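Local atomic coordinates of GP37 (Pseudomonas phage phikz, PDB entry 5FT0), a protein that inhibits RNase E, the central ribonuclease of the bacterial RNA degradosome, and so probably shields phage RNA from degradation by the host. Residues A[188-193]-A[214-219]; A[77-82]-A[221-226]; A[87-92]-A[178-183]; A[133-138]-A[195-200]. All coordinates share one frame; numbering follows the deposited sequence.

Contact 1: residues A[188-193]-A[214-219]; sequences LAFKDP and EGCHPD. With ARG (arginine), chain C.
The ring of Phe190 lies between Cys216 and a bound arginine. Cys216 CB sits over the centre of one face, 3.6 Å from the centroid of the Phe190 ring in a CH-pi contact. The arginine CA lies over the centre of the opposite face. Cys216 SG stands obliquely to the ring as a looser sulfur-aromatic contact, and Glu214 O approaches the rim near the ring plane, 3.7 Å from Phe190 CE2. One backbone bond ties the loop to the strand: Cys216 N donates to Leu188 O over 2.6 Å, nearly straight at 172°, with the donor above the carbonyl plane. Beside it, Leu188 CB rests 3.6 Å from Gly215 CA, and the leucine's CD1 occupies the side where the glycine carries no side chain.

Glu214 OE1 lies 2.5 Å from NH1 of the arginine, a very short hydrogen bond, its exact length doubtful, between groups expected to be oppositely charged. Phe190, Asp192, Ala194 and Glu214 line the arginine pocket, with Glu222 also touching the ligand; Glu214 OE1 lies close to Glu222 OE2 as well. The contact thus pins the loop that follows helix 158-187 against strand 206-217, which at Gly215 is bonded through its backbone to Val223 of the adjacent strand 220-232.

Contact 2: residues A[77-82]-A[221-226]; sequences RIIADN and EEVLFT
Ile79 and Val223 cross at about a right angle in the apolar part of this contact between helix 77-82 and strand 222-226, with Ile79 CG2 touching Val223 CG2 at 3.9 Å. The second branch, Val223 CG1, reaches Ala80 CB at 4.0 Å. Because CG1 is anti to the backbone N (chi1 178°) and CG2 is anti to the carbonyl carbon, the valine fork divides its two methyls between successive helix residues.

Contacts with backbone oxygens form the second group. Ala80 CB comes within 3.2 Å of Leu224 O, so the small methyl meets the strand backbone itself. Farther along, Ala80 O lies at the edge of the Phe225 ring and in its plane, 3.4 Å from CE2; the slightly positive rim of an aromatic ring is a favourable place for a carbonyl oxygen.

As for hydrogen bonds, Asn82 bonds within its own helix through ND2, which donates to Ile78 O over 2.8 Å with the acceptor in the amide plane, and outside it through OD1, which accepts from His25 N.

The segment axes approach to 7.6 Å and cross at -43°. Helix 67-82 therefore packs on the sheet, where strand 220-232 runs between strands 122-132 and 206-217. Pro132 and His217 from those two strands add packing against the helix, and Leu15 of helix 8-15 touches Ile79.

Contact 3: residues A[87-92]-A[178-183]; sequences DNLYLA and LAYTDY
Leu89 fills the tight part of this helix pair, its two methyls serving different partners. CD1 lies over a face of the Tyr180 ring, offset toward the rim and 4.0 Å from the centroid, in a CH-pi contact. The same methyl also stands over a face of the Tyr183 ring. CD2 turns instead to the opposing helix backbone, 3.5 Å from Ala179 O, and touches Tyr183 CB at 4.0 Å. A chi2 of -175° sets CD1 anti to CA, where it reaches both rings.

Packing thins toward Ala92, whose CB meets Ala179 CB at 3.9 Å, methyl against methyl. Asn88, exposed to solvent, adds little beyond a long approach of its carbonyl to Ala179. The segment axes run nearly antiparallel, at 166° and 9.5 Å apart.

A water bridges the polar margin: it donates to Leu89 O and lies 2.5 Å from Tyr180 OH, at the edge of that ring and in its plane. Tyr183 OH is instead bonded to Asp19 O in a loop. Both tyrosines therefore offer an aromatic face to the leucine, so the buried rings pack through their faces while both hydroxyls have polar partners.

Contact 4: residues A[133-138]-A[195-200]; sequences GVHVDD and EPAVEM
Glu199 crosses Val136 obliquely and Asp137 at about a right angle, so one carboxylate meets a hydrocarbon branch and a second acid. Its OE1 lies 3.3 Å from Val136 CG2, and its CD is 3.7 Å from Val136 CG1. That valine places CG1 between the backbone N and the carbonyl carbon (chi1 67°), leaving CG2 anti to the N; both methyls face the carboxylate. Glu199 itself extends beyond CG from the strand toward the loop.

The Asp137 and Glu199 carboxylates are turned only 28° from one another. Asp137 OD1 and Glu199 OE2 are, as modelled, two acceptors 3.3 Å apart. His135 meets the strand at Ala197, two residues before Glu199, where its CE1 touches Ala197 CB at 3.8 Å, obliquely to the ring. Asp137 N helps orient the imidazole, donating to His135 ND1 over 3.0 Å in the ring plane.

Glu199 OE1 has its polar partner in Tyr201 OH. If both acids are ionised they would repel, and their closeness may raise each other's proton affinity; the bound arginine, about 5 Å from the Asp137 side chain, would probably offset this and favour the ionised form of Asp137.

In the fold
The seven-stranded antiparallel sheet unites contacts 1, 2 and 4 through its adjacent strands 197-202, 206-217 and 220-232. Contacts 1 and 2 lie nearest, their centres 11 Å apart, and meet where His217 packs on Val223; contact 4 is 13 Å from contact 2, joined to it through Leu224 and Gly133. Contact 3 lies 14 Å from contact 2, where Tyr180 meets Phe225. Along the chain, contact 2 encloses the other three; contact 4 crosses both contact 1 and contact 3, while contact 3 closes before contact 1 opens. Distant parts of the sequence are thereby interlocked around one sheet, with the acidic arginine pocket at the ends of two inner strands.

Contact 1: residues A[188-193]-A[214-219]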
loop_
_atom_site.group_PDB
_atom_site.type_symbol
_atom_site.label_atom_id
_atom_site.label_comp_id
_atom_site.label_asym_id
_atom_site.label_seq_id
_atom_site.Cartn_x
_atom_site.Cartn_y
_atom_site.Cartn_z
ATOM N N LEU A 188 16.718 -30.305 -7.760
ATOM C CA LEU A 188 15.428 -30.390 -8.437
ATOM C C LEU A 188 15.621 -30.870 -9.865
ATOM O O LEU A 188 14.945 -30.416 -10.795
ATOM C CB LEU A 188 14.707 -29.044 -8.409
ATOM C CG LEU A 188 14.450 -28.431 -7.029
ATOM C CD1 LEU A 188 13.899 -27.010 -7.164
ATOM C CD2 LEU A 188 13.499 -29.304 -6.214
ATOM N N ALA A 189 16.548 -31.805 -10.054
ATOM C CA ALA A 189 17.001 -32.162 -11.391
ATOM C C ALA A 189 15.986 -33.034 -12.118
ATOM O O ALA A 189 15.359 -33.918 -11.528
ATOM C CB ALA A 189 18.342 -32.889 -11.316
ATOM N N PHE A 190 15.825 -32.770 -13.411
ATOM C CA PHE A 190 15.131 -33.670 -14.317
ATOM C C PHE A 190 16.106 -34.717 -14.843
ATOM O O PHE A 190 17.323 -34.514 -14.861
ATOM C CB PHE A 190 14.525 -32.910 -15.499
ATOM C CG PHE A 190 13.415 -31.970 -15.128
ATOM C CD1 PHE A 190 12.109 -32.423 -15.040
ATOM C CD2 PHE A 190 13.673 -30.625 -14.899
ATOM C CE1 PHE A 190 11.079 -31.559 -14.709
ATOM C CE2 PHE A 190 12.647 -29.755 -14.568
ATOM C CZ PHE A 190 11.349 -30.223 -14.474
ATOM N N LYS A 191 15.553 -35.856 -15.275
ATOM C CA LYS A 191 16.372 -36.851 -15.962
ATOM C C LYS A 191 17.063 -36.238 -17.172
ATOM O O LYS A 191 18.261 -36.452 -17.391
ATOM C CB LYS A 191 15.513 -38.045 -16.376
ATOM N N ASP A 192 16.323 -35.465 -17.966
ATOM C CA ASP A 192 16.910 -34.667 -19.032
ATOM C C ASP A 192 17.172 -33.274 -18.476
ATOM O O ASP A 192 16.211 -32.517 -18.262
ATOM C CB ASP A 192 15.979 -34.605 -20.235
ATOM C CG ASP A 192 16.563 -33.810 -21.388
ATOM O OD1 ASP A 192 17.796 -33.609 -21.414
ATOM O OD2 ASP A 192 15.784 -33.390 -22.273
ATOM N N PRO A 193 18.427 -32.892 -18.230
ATOM C CA PRO A 193 18.696 -31.679 -17.444
ATOM C C PRO A 193 18.078 -30.430 -18.057
ATOM O O PRO A 193 18.141 -30.207 -19.267
ATOM C CB PRO A 193 20.226 -31.596 -17.436
ATOM C CG PRO A 193 20.678 -32.999 -17.653
ATOM C CD PRO A 193 19.663 -33.612 -18.575
ATOM N N GLU A 214 13.634 -24.072 -13.803
ATOM C CA GLU A 214 12.628 -25.123 -13.856
ATOM C C GLU A 214 13.124 -26.290 -13.020
ATOM O O GLU A 214 14.249 -26.758 -13.214
ATOM C CB GLU A 214 12.366 -25.578 -15.295
ATOM C CG GLU A 214 11.968 -24.463 -16.242
ATOM C CD GLU A 214 12.030 -24.891 -17.696
ATOM O OE1 GLU A 214 11.055 -25.497 -18.181
ATOM O OE2 GLU A 214 13.060 -24.629 -18.355
ATOM N N GLY A 215 12.290 -26.761 -12.101
ATOM C CA GLY A 215 12.689 -27.788 -11.160
ATOM C C GLY A 215 11.785 -29.003 -11.222
ATOM O O GLY A 215 10.580 -28.891 -11.448
ATOM N N CYS A 216 12.384 -30.170 -11.005
ATOM C CA CYS A 216 11.644 -31.419 -10.920
ATOM C C CYS A 216 11.322 -31.723 -9.462
ATOM O O CYS A 216 12.216 -31.726 -8.610
ATOM C CB CYS A 216 12.452 -32.562 -11.534
ATOM S SG CYS A 216 11.597 -34.148 -11.575
ATOM N N HIS A 217 10.047 -31.975 -9.182
ATOM C CA HIS A 217 9.579 -32.330 -7.855
ATOM C C HIS A 217 8.621 -33.506 -7.980
ATOM O O HIS A 217 7.821 -33.554 -8.921
ATOM C CB HIS A 217 8.881 -31.137 -7.183
ATOM C CG HIS A 217 8.503 -31.375 -5.754
ATOM N ND1 HIS A 217 7.384 -32.091 -5.388
ATOM C CD2 HIS A 217 9.090 -30.977 -4.600
ATOM C CE1 HIS A 217 7.303 -32.134 -4.069
ATOM N NE2 HIS A 217 8.326 -31.464 -3.567
ATOM N N PRO A 218 8.682 -34.469 -7.059
ATOM C CA PRO A 218 7.900 -35.707 -7.234
ATOM C C PRO A 218 6.393 -35.506 -7.305
ATOM O O PRO A 218 5.704 -36.371 -7.857
ATOM C CB PRO A 218 8.288 -36.542 -6.005
ATOM C CG PRO A 218 9.616 -36.010 -5.588
ATOM C CD PRO A 218 9.588 -34.545 -5.899
ATOM N N ASP A 219 5.856 -34.407 -6.775
ATOM C CA ASP A 219 4.415 -34.250 -6.624
ATOM C C ASP A 219 3.784 -33.322 -7.653
ATOM O O ASP A 219 2.555 -33.218 -7.700
ATOM C CB ASP A 219 4.088 -33.741 -5.216
ATOM C CG ASP A 219 4.467 -34.736 -4.137
ATOM O OD1 ASP A 219 4.510 -35.948 -4.436
ATOM O OD2 ASP A 219 4.721 -34.310 -2.990
HETATM N N ARG C . 12.522 -28.677 -17.523
HETATM C CA ARG C . 12.146 -29.915 -18.192
HETATM C C ARG C . 13.307 -30.451 -19.027
HETATM O O ARG C . 14.102 -29.688 -19.575
HETATM C CB ARG C . 10.916 -29.688 -19.068
HETATM C CG ARG C . 11.099 -28.566 -20.074
HETATM C CD ARG C . 9.801 -28.205 -20.763
HETATM N NE ARG C . 10.024 -27.211 -21.809
HETATM C CZ ARG C . 10.069 -25.899 -21.597
HETATM N NH1 ARG C . 9.902 -25.417 -20.373
HETATM N NH2 ARG C . 10.280 -25.069 -22.609
HETATM O OXT ARG C . 13.481 -31.660 -19.169
#

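Contact 2: residues A[77-82]-A[221-226]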
loop_
_atom_site.group_PDB
_atom_site.type_symbol
_atom_site.label_atom_id
_atom_site.label_comp_id
_atom_site.label_asym_id
_atom_site.label_seq_id
_atom_site.Cartn_x
_atom_site.Cartn_y
_atom_site.Cartn_z
ATOM N N ARG A 77 2.967 -23.842 -6.694
ATOM C CA ARG A 77 3.187 -22.472 -6.239
ATOM C C ARG A 77 3.616 -22.442 -4.775
ATOM O O ARG A 77 4.423 -21.594 -4.378
ATOM C CB ARG A 77 1.926 -21.629 -6.443
ATOM C CG ARG A 77 1.438 -21.516 -7.893
ATOM C CD ARG A 77 2.503 -20.953 -8.826
ATOM N NE ARG A 77 2.915 -19.596 -8.461
ATOM C CZ ARG A 77 2.430 -18.488 -9.012
ATOM N NH1 ARG A 77 1.503 -18.565 -9.957
ATOM N NH2 ARG A 77 2.872 -17.301 -8.619
ATOM N N ILE A 78 3.081 -23.350 -3.955
ATOM C CA ILE A 78 3.487 -23.403 -2.553
ATOM C C ILE A 78 4.931 -23.879 -2.434
ATOM O O ILE A 78 5.712 -23.344 -1.637
ATOM C CB ILE A 78 2.525 -24.298 -1.750
ATOM C CG1 ILE A 78 1.111 -23.717 -1.764
ATOM C CG2 ILE A 78 3.018 -24.477 -0.317
ATOM C CD1 ILE A 78 0.094 -24.585 -1.047
ATOM N N ILE A 79 5.308 -24.889 -3.221
ATOM C CA ILE A 79 6.686 -25.371 -3.213
ATOM C C ILE A 79 7.641 -24.253 -3.611
ATOM O O ILE A 79 8.630 -23.979 -2.919
ATOM C CB ILE A 79 6.832 -26.591 -4.138
ATOM C CG1 ILE A 79 5.998 -27.766 -3.616
ATOM C CG2 ILE A 79 8.301 -26.978 -4.288
ATOM C CD1 ILE A 79 5.878 -28.902 -4.602
ATOM N N ALA A 80 7.352 -23.584 -4.732
ATOM C CA ALA A 80 8.201 -22.482 -5.176
ATOM C C ALA A 80 8.252 -21.368 -4.138
ATOM O O ALA A 80 9.302 -20.747 -3.935
ATOM C CB ALA A 80 7.706 -21.947 -6.519
ATOM N N ASP A 81 7.128 -21.108 -3.464
ATOM C CA ASP A 81 7.086 -20.068 -2.442
ATOM C C ASP A 81 8.019 -20.365 -1.275
ATOM O O ASP A 81 8.488 -19.438 -0.605
ATOM C CB ASP A 81 5.656 -19.899 -1.928
ATOM C CG ASP A 81 4.986 -18.655 -2.467
ATOM O OD1 ASP A 81 5.679 -17.625 -2.608
ATOM O OD2 ASP A 81 3.769 -18.703 -2.741
ATOM N N ASN A 82 8.292 -21.637 -1.002
ATOM C CA ASN A 82 9.082 -22.006 0.163
ATOM C C ASN A 82 10.541 -22.291 -0.158
ATOM O O ASN A 82 11.317 -22.552 0.768
ATOM C CB ASN A 82 8.454 -23.217 0.858
ATOM C CG ASN A 82 7.264 -22.831 1.714
ATOM O OD1 ASN A 82 7.420 -22.457 2.876
ATOM N ND2 ASN A 82 6.068 -22.900 1.138
ATOM N N GLU A 221 4.153 -31.312 -11.810
ATOM C CA GLU A 221 4.775 -31.371 -13.127
ATOM C C GLU A 221 6.075 -30.581 -13.155
ATOM O O GLU A 221 7.052 -31.003 -13.787
ATOM C CB GLU A 221 3.811 -30.846 -14.192
ATOM C CG GLU A 221 2.584 -31.716 -14.403
ATOM C CD GLU A 221 1.922 -31.482 -15.748
ATOM O OE1 GLU A 221 2.212 -30.450 -16.393
ATOM O OE2 GLU A 221 1.110 -32.337 -16.162
ATOM N N GLU A 222 6.116 -29.447 -12.458
ATOM C CA GLU A 222 7.234 -28.528 -12.596
ATOM C C GLU A 222 7.223 -27.527 -11.450
ATOM O O GLU A 222 6.157 -27.117 -10.987
ATOM C CB GLU A 222 7.148 -27.800 -13.937
ATOM C CG GLU A 222 8.416 -27.142 -14.402
ATOM C CD GLU A 222 8.257 -26.562 -15.790
ATOM O OE1 GLU A 222 7.143 -26.093 -16.112
ATOM O OE2 GLU A 222 9.235 -26.590 -16.562
ATOM N N VAL A 223 8.413 -27.140 -10.999
ATOM C CA VAL A 223 8.588 -26.023 -10.080
ATOM C C VAL A 223 9.261 -24.893 -10.844
ATOM O O VAL A 223 10.304 -25.101 -11.477
ATOM C CB VAL A 223 9.414 -26.420 -8.845
ATOM C CG1 VAL A 223 9.614 -25.214 -7.943
ATOM C CG2 VAL A 223 8.723 -27.546 -8.091
ATOM N N LEU A 224 8.666 -23.706 -10.792
ATOM C CA LEU A 224 9.173 -22.534 -11.490
ATOM C C LEU A 224 9.610 -21.486 -10.478
ATOM O O LEU A 224 8.970 -21.313 -9.439
ATOM C CB LEU A 224 8.111 -21.937 -12.423
ATOM C CG LEU A 224 7.511 -22.858 -13.489
ATOM C CD1 LEU A 224 6.446 -22.119 -14.285
ATOM C CD2 LEU A 224 8.591 -23.403 -14.407
ATOM N N PHE A 225 10.695 -20.781 -10.794
ATOM C CA PHE A 225 11.181 -19.704 -9.946
ATOM C C PHE A 225 11.969 -18.726 -10.803
ATOM O O PHE A 225 12.787 -19.136 -11.631
ATOM C CB PHE A 225 12.059 -20.230 -8.802
ATOM C CG PHE A 225 12.186 -19.276 -7.642
ATOM C CD1 PHE A 225 13.007 -18.161 -7.722
ATOM C CD2 PHE A 225 11.485 -19.499 -6.470
ATOM C CE1 PHE A 225 13.119 -17.287 -6.655
ATOM C CE2 PHE A 225 11.596 -18.630 -5.397
ATOM C CZ PHE A 225 12.412 -17.523 -5.492
ATOM N N THR A 226 11.715 -17.436 -10.602
ATOM C CA THR A 226 12.424 -16.381 -11.311
ATOM C C THR A 226 12.966 -15.375 -10.307
ATOM O O THR A 226 12.303 -15.051 -9.317
ATOM C CB THR A 226 11.510 -15.673 -12.332
ATOM O OG1 THR A 226 11.136 -16.594 -13.366
ATOM C CG2 THR A 226 12.216 -14.482 -12.964
#

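Contact 3: residues A[87-92]-A[178-183]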
loop_
_atom_site.group_PDB
_atom_site.type_symbol
_atom_site.label_atom_id
_atom_site.label_comp_id
_atom_site.label_asym_id
_atom_site.label_seq_id
_atom_site.Cartn_x
_atom_site.Cartn_y
_atom_site.Cartn_z
ATOM N N ASP A 87 17.778 -23.562 3.502
ATOM C CA ASP A 87 18.940 -23.056 4.230
ATOM C C ASP A 87 19.908 -22.267 3.353
ATOM O O ASP A 87 20.121 -21.068 3.564
ATOM C CB ASP A 87 19.682 -24.221 4.896
ATOM C CG ASP A 87 18.937 -24.790 6.084
ATOM O OD1 ASP A 87 18.081 -24.083 6.652
ATOM O OD2 ASP A 87 19.215 -25.950 6.456
ATOM N N ASN A 88 20.497 -22.929 2.354
ATOM C CA ASN A 88 21.524 -22.285 1.544
ATOM C C ASN A 88 20.972 -21.163 0.673
ATOM O O ASN A 88 21.721 -20.245 0.322
ATOM C CB ASN A 88 22.235 -23.323 0.674
ATOM C CG ASN A 88 23.099 -24.270 1.489
ATOM O OD1 ASN A 88 23.517 -23.940 2.598
ATOM N ND2 ASN A 88 23.376 -25.447 0.941
ATOM N N LEU A 89 19.689 -21.215 0.310
ATOM C CA LEU A 89 19.103 -20.124 -0.462
ATOM C C LEU A 89 18.747 -18.948 0.435
ATOM O O LEU A 89 18.957 -17.789 0.063
ATOM C CB LEU A 89 17.868 -20.621 -1.217
ATOM C CG LEU A 89 18.097 -21.836 -2.121
ATOM C CD1 LEU A 89 16.842 -22.166 -2.913
ATOM C CD2 LEU A 89 19.280 -21.603 -3.048
ATOM N N TYR A 90 18.203 -19.235 1.617
ATOM C CA TYR A 90 17.935 -18.183 2.591
ATOM C C TYR A 90 19.227 -17.496 3.021
ATOM O O TYR A 90 19.270 -16.267 3.159
ATOM C CB TYR A 90 17.207 -18.778 3.796
ATOM C CG TYR A 90 16.791 -17.783 4.855
ATOM C CD1 TYR A 90 15.604 -17.072 4.737
ATOM C CD2 TYR A 90 17.569 -17.574 5.987
ATOM C CE1 TYR A 90 15.211 -16.167 5.709
ATOM C CE2 TYR A 90 17.183 -16.674 6.967
ATOM C CZ TYR A 90 16.003 -15.973 6.821
ATOM O OH TYR A 90 15.613 -15.074 7.789
ATOM N N LEU A 91 20.292 -18.276 3.227
ATOM C CA LEU A 91 21.573 -17.698 3.623
ATOM C C LEU A 91 22.161 -16.840 2.512
ATOM O O LEU A 91 22.710 -15.764 2.774
ATOM C CB LEU A 91 22.552 -18.806 4.018
ATOM C CG LEU A 91 22.296 -19.458 5.376
ATOM C CD1 LEU A 91 23.238 -20.629 5.600
ATOM C CD2 LEU A 91 22.438 -18.423 6.488
ATOM N N ALA A 92 22.061 -17.300 1.262
ATOM C CA ALA A 92 22.593 -16.524 0.148
ATOM C C ALA A 92 21.836 -15.214 -0.037
ATOM O O ALA A 92 22.422 -14.217 -0.474
ATOM C CB ALA A 92 22.552 -17.349 -1.137
ATOM N N LEU A 178 23.942 -18.007 -8.282
ATOM C CA LEU A 178 24.620 -19.298 -8.337
ATOM C C LEU A 178 23.949 -20.311 -7.417
ATOM O O LEU A 178 23.743 -21.470 -7.794
ATOM C CB LEU A 178 26.090 -19.121 -7.957
ATOM C CG LEU A 178 27.145 -19.884 -8.758
ATOM C CD1 LEU A 178 27.198 -19.373 -10.190
ATOM C CD2 LEU A 178 28.504 -19.755 -8.084
ATOM N N ALA A 179 23.594 -19.883 -6.203
ATOM C CA ALA A 179 22.953 -20.781 -5.248
ATOM C C ALA A 179 21.642 -21.329 -5.798
ATOM O O ALA A 179 21.369 -22.532 -5.704
ATOM C CB ALA A 179 22.722 -20.053 -3.924
ATOM N N TYR A 180 20.813 -20.455 -6.377
ATOM C CA TYR A 180 19.580 -20.917 -7.004
ATOM C C TYR A 180 19.876 -21.786 -8.217
ATOM O O TYR A 180 19.180 -22.780 -8.460
ATOM C CB TYR A 180 18.705 -19.724 -7.394
ATOM C CG TYR A 180 17.814 -19.256 -6.274
ATOM C CD1 TYR A 180 18.291 -18.398 -5.294
ATOM C CD2 TYR A 180 16.504 -19.701 -6.177
ATOM C CE1 TYR A 180 17.481 -17.979 -4.258
ATOM C CE2 TYR A 180 15.686 -19.289 -5.145
ATOM C CZ TYR A 180 16.181 -18.429 -4.186
ATOM O OH TYR A 180 15.370 -18.016 -3.156
ATOM N N THR A 181 20.907 -21.429 -8.985
ATOM C CA THR A 181 21.279 -22.223 -10.152
ATOM C C THR A 181 21.716 -23.625 -9.741
ATOM O O THR A 181 21.290 -24.620 -10.337
ATOM C CB THR A 181 22.391 -21.521 -10.930
ATOM O OG1 THR A 181 21.954 -20.208 -11.307
ATOM C CG2 THR A 181 22.749 -22.311 -12.179
ATOM N N ASP A 182 22.563 -23.718 -8.714
ATOM C CA ASP A 182 23.023 -25.023 -8.251
ATOM C C ASP A 182 21.884 -25.822 -7.630
ATOM O O ASP A 182 21.756 -27.027 -7.875
ATOM C CB ASP A 182 24.169 -24.854 -7.253
ATOM C CG ASP A 182 25.438 -24.351 -7.907
ATOM O OD1 ASP A 182 25.553 -24.457 -9.147
ATOM O OD2 ASP A 182 26.324 -23.858 -7.179
ATOM N N TYR A 183 21.046 -25.168 -6.820
ATOM C CA TYR A 183 19.957 -25.884 -6.161
ATOM C C TYR A 183 19.025 -26.528 -7.179
ATOM O O TYR A 183 18.658 -27.700 -7.046
ATOM C CB TYR A 183 19.175 -24.948 -5.242
ATOM C CG TYR A 183 18.188 -25.694 -4.377
ATOM C CD1 TYR A 183 18.564 -26.196 -3.140
ATOM C CD2 TYR A 183 16.884 -25.916 -4.806
ATOM C CE1 TYR A 183 17.671 -26.890 -2.347
ATOM C CE2 TYR A 183 15.981 -26.612 -4.019
ATOM C CZ TYR A 183 16.381 -27.095 -2.790
ATOM O OH TYR A 183 15.493 -27.793 -2.001
HETATM O O HOH W 1 16.655 -16.857 -1.352
#

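Contact 4: residues A[133-138]-A[195-200]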
loop_
_atom_site.group_PDB
_atom_site.type_symbol
_atom_site.label_atom_id
_atom_site.label_comp_id
_atom_site.label_asym_id
_atom_site.label_seq_id
_atom_site.Cartn_x
_atom_site.Cartn_y
_atom_site.Cartn_z
ATOM N N GLY A 133 7.128 -19.377 -8.802
ATOM C CA GLY A 133 6.057 -19.820 -9.667
ATOM C C GLY A 133 5.987 -19.132 -11.012
ATOM O O GLY A 133 5.052 -19.401 -11.777
ATOM N N VAL A 134 6.940 -18.262 -11.331
ATOM C CA VAL A 134 6.949 -17.512 -12.578
ATOM C C VAL A 134 8.196 -17.893 -13.363
ATOM O O VAL A 134 9.271 -18.085 -12.784
ATOM C CB VAL A 134 6.903 -15.991 -12.320
ATOM C CG1 VAL A 134 6.993 -15.211 -13.628
ATOM C CG2 VAL A 134 5.639 -15.620 -11.560
ATOM N N HIS A 135 8.043 -18.015 -14.681
ATOM C CA HIS A 135 9.153 -18.220 -15.600
ATOM C C HIS A 135 9.128 -17.113 -16.645
ATOM O O HIS A 135 8.053 -16.684 -17.077
ATOM C CB HIS A 135 9.067 -19.593 -16.268
ATOM C CG HIS A 135 10.328 -20.015 -16.954
ATOM N ND1 HIS A 135 10.755 -19.462 -18.142
ATOM C CD2 HIS A 135 11.249 -20.953 -16.625
ATOM C CE1 HIS A 135 11.889 -20.031 -18.508
ATOM N NE2 HIS A 135 12.209 -20.940 -17.605
ATOM N N VAL A 136 10.314 -16.646 -17.046
ATOM C CA VAL A 136 10.389 -15.479 -17.925
ATOM C C VAL A 136 9.785 -15.776 -19.294
ATOM O O VAL A 136 9.274 -14.870 -19.963
ATOM C CB VAL A 136 11.847 -14.985 -18.042
ATOM C CG1 VAL A 136 12.709 -16.002 -18.774
ATOM C CG2 VAL A 136 11.900 -13.629 -18.740
ATOM N N ASP A 137 9.806 -17.042 -19.723
ATOM C CA ASP A 137 9.245 -17.396 -21.023
ATOM C C ASP A 137 7.749 -17.124 -21.107
ATOM O O ASP A 137 7.206 -17.059 -22.214
ATOM C CB ASP A 137 9.517 -18.868 -21.342
ATOM C CG ASP A 137 10.988 -19.151 -21.587
ATOM O OD1 ASP A 137 11.737 -18.195 -21.882
ATOM O OD2 ASP A 137 11.392 -20.329 -21.496
ATOM N N ASP A 138 7.074 -16.954 -19.971
ATOM C CA ASP A 138 5.641 -16.701 -19.962
ATOM C C ASP A 138 5.292 -15.217 -19.952
ATOM O O ASP A 138 4.113 -14.876 -20.090
ATOM C CB ASP A 138 4.991 -17.385 -18.753
ATOM C CG ASP A 138 5.216 -18.887 -18.743
ATOM O OD1 ASP A 138 5.372 -19.476 -19.834
ATOM O OD2 ASP A 138 5.230 -19.480 -17.643
ATOM N N GLU A 195 17.997 -26.474 -18.572
ATOM C CA GLU A 195 18.957 -25.381 -18.507
ATOM C C GLU A 195 18.279 -24.119 -17.985
ATOM O O GLU A 195 17.136 -23.831 -18.353
ATOM C CB GLU A 195 19.559 -25.103 -19.882
ATOM N N PRO A 196 18.953 -23.360 -17.126
ATOM C CA PRO A 196 18.367 -22.109 -16.641
ATOM C C PRO A 196 18.235 -21.095 -17.765
ATOM O O PRO A 196 18.993 -21.104 -18.737
ATOM C CB PRO A 196 19.364 -21.637 -15.576
ATOM C CG PRO A 196 20.654 -22.256 -15.981
ATOM C CD PRO A 196 20.295 -23.594 -16.568
ATOM N N ALA A 197 17.247 -20.219 -17.625
ATOM C CA ALA A 197 16.995 -19.162 -18.593
ATOM C C ALA A 197 17.498 -17.837 -18.037
ATOM O O ALA A 197 17.199 -17.484 -16.891
ATOM C CB ALA A 197 15.506 -19.067 -18.929
ATOM N N VAL A 198 18.274 -17.120 -18.843
ATOM C CA VAL A 198 18.750 -15.784 -18.504
ATOM C C VAL A 198 18.369 -14.862 -19.650
ATOM O O VAL A 198 18.747 -15.109 -20.800
ATOM C CB VAL A 198 20.268 -15.748 -18.262
ATOM C CG1 VAL A 198 20.686 -14.372 -17.755
ATOM C CG2 VAL A 198 20.684 -16.839 -17.284
ATOM N N GLU A 199 17.618 -13.808 -19.346
ATOM C CA GLU A 199 17.174 -12.872 -20.367
ATOM C C GLU A 199 17.312 -11.451 -19.846
ATOM O O GLU A 199 16.790 -11.122 -18.777
ATOM C CB GLU A 199 15.731 -13.164 -20.788
ATOM C CG GLU A 199 15.641 -14.271 -21.835
ATOM C CD GLU A 199 14.245 -14.840 -21.986
ATOM O OE1 GLU A 199 13.267 -14.105 -21.732
ATOM O OE2 GLU A 199 14.128 -16.029 -22.355
HETATM N N MSE A 200 18.031 -10.624 -20.597
HETATM C CA MSE A 200 18.236 -9.230 -20.235
HETATM C C MSE A 200 17.409 -8.326 -21.137
HETATM O O MSE A 200 17.373 -8.509 -22.352
HETATM C CB MSE A 200 19.717 -8.862 -20.322
HETATM C CG MSE A 200 19.993 -7.369 -20.200
HETATM SE SE MSE A 200 21.873 -6.950 -19.870
HETATM C CE MSE A 200 22.650 -7.693 -21.489
#